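Local coordinates for penicillin-binding protein A (Mycobacterium tuberculosis, PDB 3UN7), which probably cross-links the peptidoglycan cell wall as a penicillin-binding D,D-transpeptidase and probably takes part in regulating cell length, at residues 140-145 / 335-340. Residues are numbered along the deposited sequence; the frame is centred on the assembly and turned at random.
Sequences TGKILA and RPYLVG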
ATOM      1  N   THR A 140      15.292  -2.873  -0.855  1.00 30.31           N
ATOM      2  CA  THR A 140      15.564  -2.529   0.531  1.00 30.18           C
ATOM      3  C   THR A 140      14.371  -2.664   1.448  1.00 29.10           C
ATOM      4  O   THR A 140      14.556  -2.889   2.636  1.00 28.95           O
ATOM      5  CB  THR A 140      16.081  -1.083   0.671  1.00 30.09           C
ATOM      6  OG1 THR A 140      15.071  -0.189   0.194  1.00 30.64           O
ATOM      7  CG2 THR A 140      17.362  -0.879  -0.108  1.00 31.82           C
ATOM      8  N   GLY A 141      13.154  -2.513   0.912  1.00 27.76           N
ATOM      9  CA  GLY A 141      11.960  -2.391   1.758  1.00 27.49           C
ATOM     10  C   GLY A 141      11.624  -0.994   2.276  1.00 26.91           C
ATOM     11  O   GLY A 141      10.660  -0.817   3.029  1.00 26.78           O
ATOM     12  N   LYS A 142      12.400   0.012   1.884  1.00 26.87           N
ATOM     13  CA  LYS A 142      12.073   1.388   2.230  1.00 27.43           C
ATOM     14  C   LYS A 142      10.687   1.748   1.762  1.00 26.74           C
ATOM     15  O   LYS A 142      10.334   1.467   0.611  1.00 26.98           O
ATOM     16  CB  LYS A 142      13.038   2.370   1.579  1.00 27.41           C
ATOM     17  CG  LYS A 142      14.317   2.547   2.299  1.00 29.73           C
ATOM     18  CD  LYS A 142      15.048   3.737   1.708  1.00 34.40           C
ATOM     19  CE  LYS A 142      16.536   3.550   1.831  1.00 37.49           C
ATOM     20  NZ  LYS A 142      17.290   4.718   1.282  1.00 43.42           N
ATOM     21  N   ILE A 143       9.904   2.366   2.650  1.00 26.38           N
ATOM     22  CA  ILE A 143       8.561   2.862   2.287  1.00 26.17           C
ATOM     23  C   ILE A 143       8.786   4.286   1.793  1.00 26.56           C
ATOM     24  O   ILE A 143       9.183   5.158   2.562  1.00 27.23           O
ATOM     25  CB  ILE A 143       7.542   2.770   3.479  1.00 25.98           C
ATOM     26  CG1 ILE A 143       7.224   1.294   3.796  1.00 25.84           C
ATOM     27  CG2 ILE A 143       6.240   3.540   3.175  1.00 25.50           C
ATOM     28  CD1 ILE A 143       6.476   1.092   5.119  1.00 26.25           C
ATOM     29  N   LEU A 144       8.589   4.492   0.493  1.00 26.21           N
ATOM     30  CA  LEU A 144       8.914   5.761  -0.162  1.00 26.68           C
ATOM     31  C   LEU A 144       7.706   6.697  -0.228  1.00 26.79           C
ATOM     32  O   LEU A 144       7.853   7.908  -0.356  1.00 26.73           O
ATOM     33  CB  LEU A 144       9.488   5.507  -1.569  1.00 26.93           C
ATOM     34  CG  LEU A 144      10.682   4.550  -1.694  1.00 27.27           C
ATOM     35  CD1 LEU A 144      10.976   4.219  -3.168  1.00 29.37           C
ATOM     36  CD2 LEU A 144      11.929   5.123  -1.036  1.00 28.85           C
ATOM     37  N   ALA A 145       6.513   6.121  -0.124  1.00 25.87           N
ATOM     38  CA  ALA A 145       5.308   6.906  -0.027  1.00 26.29           C
ATOM     39  C   ALA A 145       4.262   6.075   0.660  1.00 26.18           C
ATOM     40  O   ALA A 145       4.185   4.854   0.467  1.00 25.87           O
ATOM     41  CB  ALA A 145       4.809   7.357  -1.423  1.00 26.42           C
ATOM     42  N   ARG A 335      11.720  -6.672   4.309  1.00 34.79           N
ATOM     43  CA  ARG A 335      10.892  -6.159   5.382  1.00 34.64           C
ATOM     44  C   ARG A 335      10.662  -4.663   5.167  1.00 33.22           C
ATOM     45  O   ARG A 335      11.630  -3.890   5.089  1.00 33.60           O
ATOM     46  CB  ARG A 335      11.563  -6.428   6.735  1.00 35.81           C
ATOM     47  CG  ARG A 335      10.802  -5.881   7.933  1.00 38.89           C
ATOM     48  CD  ARG A 335      11.257  -6.586   9.193  1.00 44.62           C
ATOM     49  NE  ARG A 335      10.924  -8.005   9.084  1.00 48.70           N
ATOM     50  CZ  ARG A 335      11.363  -8.973   9.888  1.00 50.34           C
ATOM     51  NH1 ARG A 335      12.190  -8.703  10.901  1.00 50.03           N
ATOM     52  NH2 ARG A 335      10.970 -10.220   9.662  1.00 48.92           N
ATOM     53  N   PRO A 336       9.388  -4.251   5.044  1.00 32.08           N
ATOM     54  CA  PRO A 336       9.161  -2.833   4.785  1.00 31.00           C
ATOM     55  C   PRO A 336       9.406  -2.008   6.038  1.00 30.15           C
ATOM     56  O   PRO A 336       9.091  -2.431   7.161  1.00 29.56           O
ATOM     57  CB  PRO A 336       7.688  -2.756   4.344  1.00 30.69           C
ATOM     58  CG  PRO A 336       7.067  -4.006   4.780  1.00 32.37           C
ATOM     59  CD  PRO A 336       8.131  -5.025   5.114  1.00 31.99           C
ATOM     60  N   TYR A 337      10.008  -0.851   5.848  1.00 28.86           N
ATOM     61  CA  TYR A 337      10.241   0.022   6.983  1.00 28.18           C
ATOM     62  C   TYR A 337      10.080   1.466   6.581  1.00 27.53           C
ATOM     63  O   TYR A 337      10.347   1.813   5.427  1.00 26.12           O
ATOM     64  CB  TYR A 337      11.616  -0.234   7.610  1.00 28.83           C
ATOM     65  CG  TYR A 337      12.827   0.086   6.750  1.00 29.67           C
ATOM     66  CD1 TYR A 337      13.545   1.270   6.942  1.00 28.40           C
ATOM     67  CD2 TYR A 337      13.306  -0.830   5.802  1.00 30.82           C
ATOM     68  CE1 TYR A 337      14.677   1.560   6.192  1.00 29.07           C
ATOM     69  CE2 TYR A 337      14.440  -0.545   5.039  1.00 30.09           C
ATOM     70  CZ  TYR A 337      15.116   0.657   5.247  1.00 30.67           C
ATOM     71  OH  TYR A 337      16.237   0.972   4.520  1.00 31.33           O
ATOM     72  N   LEU A 338       9.664   2.284   7.561  1.00 26.34           N
ATOM     73  CA  LEU A 338       9.342   3.695   7.379  1.00 26.42           C
ATOM     74  C   LEU A 338      10.374   4.597   8.028  1.00 26.55           C
ATOM     75  O   LEU A 338      10.458   5.783   7.706  1.00 26.54           O
ATOM     76  CB  LEU A 338       7.980   3.987   8.020  1.00 25.93           C
ATOM     77  CG  LEU A 338       7.356   5.374   7.908  1.00 25.52           C
ATOM     78  CD1 LEU A 338       7.242   5.734   6.430  1.00 26.58           C
ATOM     79  CD2 LEU A 338       5.948   5.331   8.567  1.00 26.52           C
ATOM     80  N   VAL A 339      11.128   4.054   8.984  1.00 26.77           N
ATOM     81  CA  VAL A 339      12.109   4.853   9.716  1.00 27.14           C
ATOM     82  C   VAL A 339      13.518   4.416   9.350  1.00 28.30           C
ATOM     83  O   VAL A 339      13.917   3.301   9.651  1.00 28.70           O
ATOM     84  CB  VAL A 339      11.867   4.820  11.236  1.00 27.14           C
ATOM     85  CG1 VAL A 339      12.956   5.656  11.982  1.00 28.39           C
ATOM     86  CG2 VAL A 339      10.480   5.414  11.555  1.00 28.02           C
ATOM     87  N   GLY A 340      14.262   5.305   8.698  1.00 28.32           N
ATOM     88  CA  GLY A 340      15.643   5.013   8.289  1.00 29.43           C
ATOM     89  C   GLY A 340      16.653   5.194   9.400  1.00 29.88           C
ATOM     90  O   GLY A 340      17.609   4.421   9.525  1.00 30.10           O
TER
HETATM   91  O   HOH W   1      14.179  -4.350   4.897  1.00 31.68           O
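T140 meets Y337 through its carbonyl oxygen, which lies 3.4 Å from CE2 of Y337, at the ring edge and in its plane. One water donates to T140 O and also to R335 O, tying the two backbones together. OG1 of T140 accepts from the backbone N of K142, forming an ST turn, and also bonds E137. G141 follows. A CB here would collide with R335 O. Its backbone angles (phi 85°, psi 3°) would also press a CB against the carbonyl oxygen of T140, which by itself calls for glycine. G141 O accepts the backbone N-H of Y337, N to O 2.9 Å. The same oxygen takes a CA-H...O contact from P336. At K142, CA sits over one face of the Y337 ring, near its rim. The lysine side chain runs alongside the tyrosine in the same direction, with CG 3.3 Å from Y337 OH. Y337 CG stands between its own backbone N and carbonyl carbon (chi1 65°), which brings the ring back across the turn although CB points away. The hydroxyl has a weak hydrogen bond with R355 NE. I143 N then bonds Y337 O at 2.9 Å, and T108 OG1 bonds that same oxygen. I143 CD1 lies 4.1 Å from P336 CB; on its other branch, I143 CG2 touches L338 CD1. Through its own N and O, Y337 bonds the residues either side of K142, a single parallel beta bridge between K142 and Y337. It joins the approach to edge strand 143-149 of the five-stranded antiparallel transpeptidase sheet to the lead-in of strand 339-343, which belongs to the separate mixed sheet.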